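Local coordinates for N-acylethanolamine-hydrolyzing acid amidase subunit alpha (Caenorhabditis elegans, PDB 6DY3), which probably hydrolyses bioactive fatty acid amides such as N-palmitoylethanolamine to ethanolamine and free fatty acid, acting as a heterodimer with its beta subunit, at residues A[60-66]-A[89-94]; A[47-51]-A[101-107]. One frame throughout, in Å; residues are numbered along the deposited sequence.

Contact 1 (A[60-66]-A[89-94])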
loop_
_atom_site.group_PDB
_atom_site.type_symbol
_atom_site.label_atom_id
_atom_site.label_comp_id
_atom_site.label_asym_id
_atom_site.label_seq_id
_atom_site.Cartn_x
_atom_site.Cartn_y
_atom_site.Cartn_z
ATOM N N TRP A 60 8.975 1.105 -21.471
ATOM C CA TRP A 60 8.587 -0.077 -22.229
ATOM C C TRP A 60 9.800 -0.936 -22.557
ATOM O O TRP A 60 9.724 -2.170 -22.509
ATOM C CB TRP A 60 7.844 0.331 -23.501
ATOM C CG TRP A 60 6.751 1.334 -23.250
ATOM C CD1 TRP A 60 6.464 2.437 -24.000
ATOM C CD2 TRP A 60 5.818 1.338 -22.159
ATOM N NE1 TRP A 60 5.405 3.122 -23.451
ATOM C CE2 TRP A 60 4.993 2.468 -22.321
ATOM C CE3 TRP A 60 5.600 0.496 -21.064
ATOM C CZ2 TRP A 60 3.968 2.776 -21.434
ATOM C CZ3 TRP A 60 4.582 0.803 -20.186
ATOM C CH2 TRP A 60 3.777 1.934 -20.374
ATOM N N TRP A 61 10.934 -0.309 -22.874
ATOM C CA TRP A 61 12.143 -1.074 -23.154
ATOM C C TRP A 61 12.616 -1.823 -21.912
ATOM O O TRP A 61 12.924 -3.019 -21.974
ATOM C CB TRP A 61 13.245 -0.150 -23.667
ATOM C CG TRP A 61 14.552 -0.852 -23.810
ATOM C CD1 TRP A 61 14.962 -1.594 -24.871
ATOM C CD2 TRP A 61 15.609 -0.906 -22.848
ATOM N NE1 TRP A 61 16.214 -2.103 -24.638
ATOM C CE2 TRP A 61 16.634 -1.694 -23.401
ATOM C CE3 TRP A 61 15.790 -0.360 -21.575
ATOM C CZ2 TRP A 61 17.822 -1.950 -22.730
ATOM C CZ3 TRP A 61 16.970 -0.614 -20.910
ATOM C CH2 TRP A 61 17.972 -1.401 -21.488
ATOM N N ALA A 62 12.699 -1.126 -20.777
ATOM C CA ALA A 62 13.151 -1.757 -19.541
ATOM C C ALA A 62 12.167 -2.815 -19.057
ATOM O O ALA A 62 12.574 -3.840 -18.499
ATOM C CB ALA A 62 13.363 -0.697 -18.460
ATOM N N ALA A 63 10.868 -2.591 -19.262
ATOM C CA ALA A 63 9.870 -3.519 -18.747
ATOM C C ALA A 63 9.906 -4.872 -19.448
ATOM O O ALA A 63 9.466 -5.868 -18.865
ATOM C CB ALA A 63 8.475 -2.909 -18.876
ATOM N N SER A 64 10.418 -4.941 -20.676
ATOM C CA SER A 64 10.510 -6.229 -21.348
ATOM C C SER A 64 11.564 -7.130 -20.719
ATOM O O SER A 64 11.513 -8.349 -20.910
ATOM C CB SER A 64 10.832 -6.034 -22.827
ATOM O OG SER A 64 12.107 -5.440 -22.980
ATOM N N LYS A 65 12.512 -6.557 -19.977
ATOM C CA LYS A 65 13.571 -7.328 -19.338
ATOM C C LYS A 65 13.071 -7.890 -18.011
ATOM O O LYS A 65 13.691 -7.689 -16.961
ATOM C CB LYS A 65 14.807 -6.445 -19.132
ATOM C CG LYS A 65 15.218 -5.633 -20.364
ATOM C CD LYS A 65 16.359 -6.282 -21.114
ATOM C CE LYS A 65 16.596 -5.595 -22.447
ATOM N NZ LYS A 65 15.523 -5.906 -23.433
ATOM N N ILE A 66 11.948 -8.612 -18.058
ATOM C CA ILE A 66 11.235 -8.992 -16.842
ATOM C C ILE A 66 12.109 -9.823 -15.912
ATOM O O ILE A 66 11.968 -9.750 -14.684
ATOM C CB ILE A 66 9.939 -9.740 -17.215
ATOM C CG1 ILE A 66 9.141 -10.072 -15.955
ATOM C CG2 ILE A 66 10.258 -11.004 -18.012
ATOM C CD1 ILE A 66 7.838 -10.779 -16.220
ATOM N N ILE A 89 2.546 -7.727 -21.701
ATOM C CA ILE A 89 3.212 -7.925 -20.416
ATOM C C ILE A 89 4.108 -6.750 -20.059
ATOM O O ILE A 89 4.229 -6.392 -18.882
ATOM C CB ILE A 89 4.014 -9.240 -20.426
ATOM C CG1 ILE A 89 4.643 -9.472 -19.050
ATOM C CG2 ILE A 89 5.079 -9.210 -21.510
ATOM C CD1 ILE A 89 5.275 -10.823 -18.892
ATOM N N GLY A 90 4.744 -6.129 -21.047
ATOM C CA GLY A 90 5.609 -5.003 -20.747
ATOM C C GLY A 90 4.874 -3.877 -20.048
ATOM O O GLY A 90 5.434 -3.196 -19.183
ATOM N N GLU A 91 3.611 -3.659 -20.417
ATOM C CA GLU A 91 2.820 -2.627 -19.755
ATOM C C GLU A 91 2.449 -3.048 -18.339
ATOM O O GLU A 91 2.491 -2.234 -17.410
ATOM C CB GLU A 91 1.569 -2.321 -20.581
ATOM C CG GLU A 91 1.874 -1.709 -21.951
ATOM C CD GLU A 91 0.626 -1.419 -22.776
ATOM O OE1 GLU A 91 -0.482 -1.812 -22.351
ATOM O OE2 GLU A 91 0.753 -0.804 -23.857
ATOM N N ILE A 92 2.113 -4.323 -18.153
ATOM C CA ILE A 92 1.764 -4.814 -16.823
ATOM C C ILE A 92 2.965 -4.728 -15.891
ATOM O O ILE A 92 2.836 -4.333 -14.726
ATOM C CB ILE A 92 1.208 -6.248 -16.925
ATOM C CG1 ILE A 92 -0.197 -6.194 -17.532
ATOM C CG2 ILE A 92 1.219 -6.951 -15.555
ATOM C CD1 ILE A 92 -0.781 -7.541 -17.861
ATOM N N VAL A 93 4.148 -5.101 -16.385
ATOM C CA VAL A 93 5.363 -4.981 -15.582
ATOM C C VAL A 93 5.622 -3.519 -15.229
ATOM O O VAL A 93 5.964 -3.192 -14.085
ATOM C CB VAL A 93 6.559 -5.600 -16.332
ATOM C CG1 VAL A 93 7.885 -5.260 -15.631
ATOM C CG2 VAL A 93 6.387 -7.107 -16.456
ATOM N N GLY A 94 5.476 -2.621 -16.207
ATOM C CA GLY A 94 5.718 -1.214 -15.948
ATOM C C GLY A 94 4.808 -0.643 -14.874
ATOM O O GLY A 94 5.260 0.067 -13.973
#
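A63 is the small bump that sets the fit here: its CB presses on the G90 carbonyl, 3.1 Å from G90 O, between G90 and G94, with G94 N 4.0 Å from A63 CB. G90 would have room for a CB; the glycine that matters is G94, where a CB would fall about 3.3 Å from W60 CZ3, so bare backbone makes room for the indole. This is close helix-to-helix packing through small residues, joining the last turn of helix 56-63 to the first turns of helix 89-97; no hydrogen bond crosses the interface. E91 CG lies over one face of the W60 ring, 4.1 Å from W60 CZ3, while the E91 carboxylate goes off to a salt bridge with K48. The bump from helix 89-97 is V93, packed between A63 and I66: V93 CG1 lies 3.7 Å from A63 O and 4.1 Å from A63 CB. Further along the chain, I66 fills the other flank, I66 CD1 lying 3.7 Å from I89 CD1 and 4.0 Å from V93 CG2.

Contact 2 (A[47-51]-A[101-107])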
loop_
_atom_site.group_PDB
_atom_site.type_symbol
_atom_site.label_atom_id
_atom_site.label_comp_id
_atom_site.label_asym_id
_atom_site.label_seq_id
_atom_site.Cartn_x
_atom_site.Cartn_y
_atom_site.Cartn_z
ATOM N N THR A 47 -3.742 4.515 -17.159
ATOM C CA THR A 47 -2.558 4.597 -16.306
ATOM C C THR A 47 -1.336 5.059 -17.092
ATOM O O THR A 47 -0.539 5.860 -16.588
ATOM C CB THR A 47 -2.283 3.242 -15.650
ATOM O OG1 THR A 47 -3.441 2.822 -14.927
ATOM C CG2 THR A 47 -1.112 3.335 -14.684
ATOM N N LYS A 48 -1.163 4.553 -18.318
ATOM C CA LYS A 48 0.000 4.918 -19.118
ATOM C C LYS A 48 0.087 6.421 -19.326
ATOM O O LYS A 48 1.189 6.980 -19.381
ATOM C CB LYS A 48 -0.049 4.213 -20.477
ATOM C CG LYS A 48 0.057 2.690 -20.418
ATOM C CD LYS A 48 0.368 2.097 -21.794
ATOM C CE LYS A 48 -0.666 2.498 -22.846
ATOM N NZ LYS A 48 -0.283 2.025 -24.206
ATOM N N LYS A 49 -1.060 7.093 -19.431
ATOM C CA LYS A 49 -1.069 8.534 -19.643
ATOM C C LYS A 49 -0.378 9.292 -18.518
ATOM O O LYS A 49 0.028 10.441 -18.720
ATOM C CB LYS A 49 -2.511 9.007 -19.782
ATOM C CG LYS A 49 -3.235 8.392 -20.962
ATOM C CD LYS A 49 -4.662 8.890 -21.052
ATOM C CE LYS A 49 -5.427 8.187 -22.162
ATOM N NZ LYS A 49 -6.858 8.611 -22.209
ATOM N N TYR A 50 -0.237 8.687 -17.338
ATOM C CA TYR A 50 0.417 9.354 -16.222
ATOM C C TYR A 50 1.934 9.264 -16.283
ATOM O O TYR A 50 2.609 9.993 -15.549
ATOM C CB TYR A 50 -0.070 8.764 -14.901
ATOM C CG TYR A 50 -1.473 9.190 -14.514
ATOM C CD1 TYR A 50 -1.685 10.260 -13.656
ATOM C CD2 TYR A 50 -2.585 8.514 -15.006
ATOM C CE1 TYR A 50 -2.966 10.643 -13.294
ATOM C CE2 TYR A 50 -3.869 8.890 -14.651
ATOM C CZ TYR A 50 -4.055 9.954 -13.794
ATOM O OH TYR A 50 -5.331 10.328 -13.438
ATOM N N ILE A 51 2.480 8.383 -17.111
ATOM C CA ILE A 51 3.933 8.282 -17.261
ATOM C C ILE A 51 4.417 9.454 -18.110
ATOM O O ILE A 51 3.862 9.686 -19.197
ATOM C CB ILE A 51 4.321 6.950 -17.902
ATOM C CG1 ILE A 51 3.715 5.774 -17.130
ATOM C CG2 ILE A 51 5.840 6.808 -17.939
ATOM C CD1 ILE A 51 3.963 4.415 -17.762
ATOM N N VAL A 101 2.553 5.807 -10.137
ATOM C CA VAL A 101 2.635 6.748 -11.247
ATOM C C VAL A 101 1.301 7.447 -11.465
ATOM O O VAL A 101 1.264 8.624 -11.842
ATOM C CB VAL A 101 3.114 6.030 -12.523
ATOM C CG1 VAL A 101 2.069 5.032 -13.017
ATOM C CG2 VAL A 101 3.459 7.036 -13.593
ATOM N N ALA A 102 0.190 6.752 -11.236
ATOM C CA ALA A 102 -1.134 7.333 -11.402
ATOM C C ALA A 102 -1.742 7.779 -10.084
ATOM O O ALA A 102 -2.888 8.236 -10.066
ATOM C CB ALA A 102 -2.068 6.338 -12.099
ATOM N N ALA A 103 -1.001 7.663 -8.982
ATOM C CA ALA A 103 -1.510 8.089 -7.685
ATOM C C ALA A 103 -1.465 9.603 -7.527
ATOM O O ALA A 103 -2.399 10.201 -6.982
ATOM C CB ALA A 103 -0.709 7.419 -6.573
ATOM N N PHE A 104 -0.400 10.240 -8.002
ATOM C CA PHE A 104 -0.186 11.670 -7.815
ATOM C C PHE A 104 0.127 12.278 -9.175
ATOM O O PHE A 104 1.167 11.976 -9.768
ATOM C CB PHE A 104 0.945 11.915 -6.812
ATOM C CG PHE A 104 1.113 13.352 -6.421
ATOM C CD1 PHE A 104 0.047 14.076 -5.920
ATOM C CD2 PHE A 104 2.342 13.977 -6.542
ATOM C CE1 PHE A 104 0.201 15.405 -5.554
ATOM C CE2 PHE A 104 2.502 15.305 -6.179
ATOM C CZ PHE A 104 1.432 16.017 -5.684
ATOM N N ASP A 105 -0.773 13.121 -9.675
ATOM C CA ASP A 105 -0.623 13.674 -11.016
ATOM C C ASP A 105 0.515 14.687 -11.047
ATOM O O ASP A 105 0.461 15.717 -10.366
ATOM C CB ASP A 105 -1.929 14.324 -11.463
ATOM C CG ASP A 105 -2.022 14.473 -12.970
ATOM O OD1 ASP A 105 -0.980 14.366 -13.648
ATOM O OD2 ASP A 105 -3.144 14.687 -13.477
ATOM N N ARG A 106 1.541 14.399 -11.848
ATOM C CA ARG A 106 2.718 15.254 -11.959
ATOM C C ARG A 106 3.021 15.589 -13.416
ATOM O O ARG A 106 4.168 15.879 -13.769
ATOM C CB ARG A 106 3.926 14.595 -11.292
ATOM C CG ARG A 106 3.834 14.561 -9.776
ATOM C CD ARG A 106 4.971 13.767 -9.149
ATOM N NE ARG A 106 4.807 12.325 -9.327
ATOM C CZ ARG A 106 5.555 11.405 -8.721
ATOM N NH1 ARG A 106 6.524 11.774 -7.888
ATOM N NH2 ARG A 106 5.333 10.112 -8.944
ATOM N N ARG A 107 1.999 15.566 -14.273
ATOM C CA ARG A 107 2.204 15.847 -15.688
ATOM C C ARG A 107 2.381 17.336 -15.963
ATOM O O ARG A 107 3.016 17.705 -16.958
ATOM C CB ARG A 107 1.032 15.298 -16.501
ATOM C CG ARG A 107 1.016 13.783 -16.601
ATOM C CD ARG A 107 -0.285 13.270 -17.210
ATOM N NE ARG A 107 -1.431 13.489 -16.334
ATOM C CZ ARG A 107 -2.659 13.047 -16.588
ATOM N NH1 ARG A 107 -2.905 12.365 -17.697
ATOM N NH2 ARG A 107 -3.644 13.286 -15.730
#
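The chain leaves helix 40-48 through a type I beta turn from K48 to I51, closed by I51 N to K48 O at 3.0 Å, and this turn lies against the irregular 101-107 segment, Y50 CA and A102 CA being 5.5 Å apart. No hydrogen bond crosses; the segments meet by packing, in which the Y50 ring is central. Over one face A102 CB lies 3.9 Å from the Y50 ring centroid in a CH-pi contact; over the opposite face the R107 guanidinium lies nearly flat, R107 CZ 4.2 Å from the centroid, a cation-pi stack. D105 orients the arginine with two prongs, R107 NH2 to D105 OD2 at 2.7 Å and R107 NE to D105 OD1 at 2.9 Å, and D105 OD1 also accepts from R107 N in an Asx turn. V101 CG2 meets I51 CG1 at 3.8 Å. Y50 OH hydrogen-bonds D22 OD1 of the beta subunit, so the sandwich sits at the subunit interface, where the loop after helix 89-97 folds back past helix 40-48, with helix 56-63 touching K48 and I51 through W60.

In the fold
The centres of the two contacts are about 17 Å apart, yet they share a boundary: E91 OE2 and K48 NZ form a 3.0 Å salt bridge, and the W60 ring packs on I51 and K48. Along the chain the order is 47-51, 60-66, 89-94, 101-107, so contact 2 spans contact 1 and brings the two ends of this region together. Helices 40-48 and 56-63 are consecutive, and helix 89-97 is joined to the first by K48–E91 and to the second by contact 1. The three helices thus meet where E91, K48 and W60 touch, and the loop after helix 89-97 packs on the end of helix 40-48, with contact 2 the one more engaged with the beta subunit of the heterodimer.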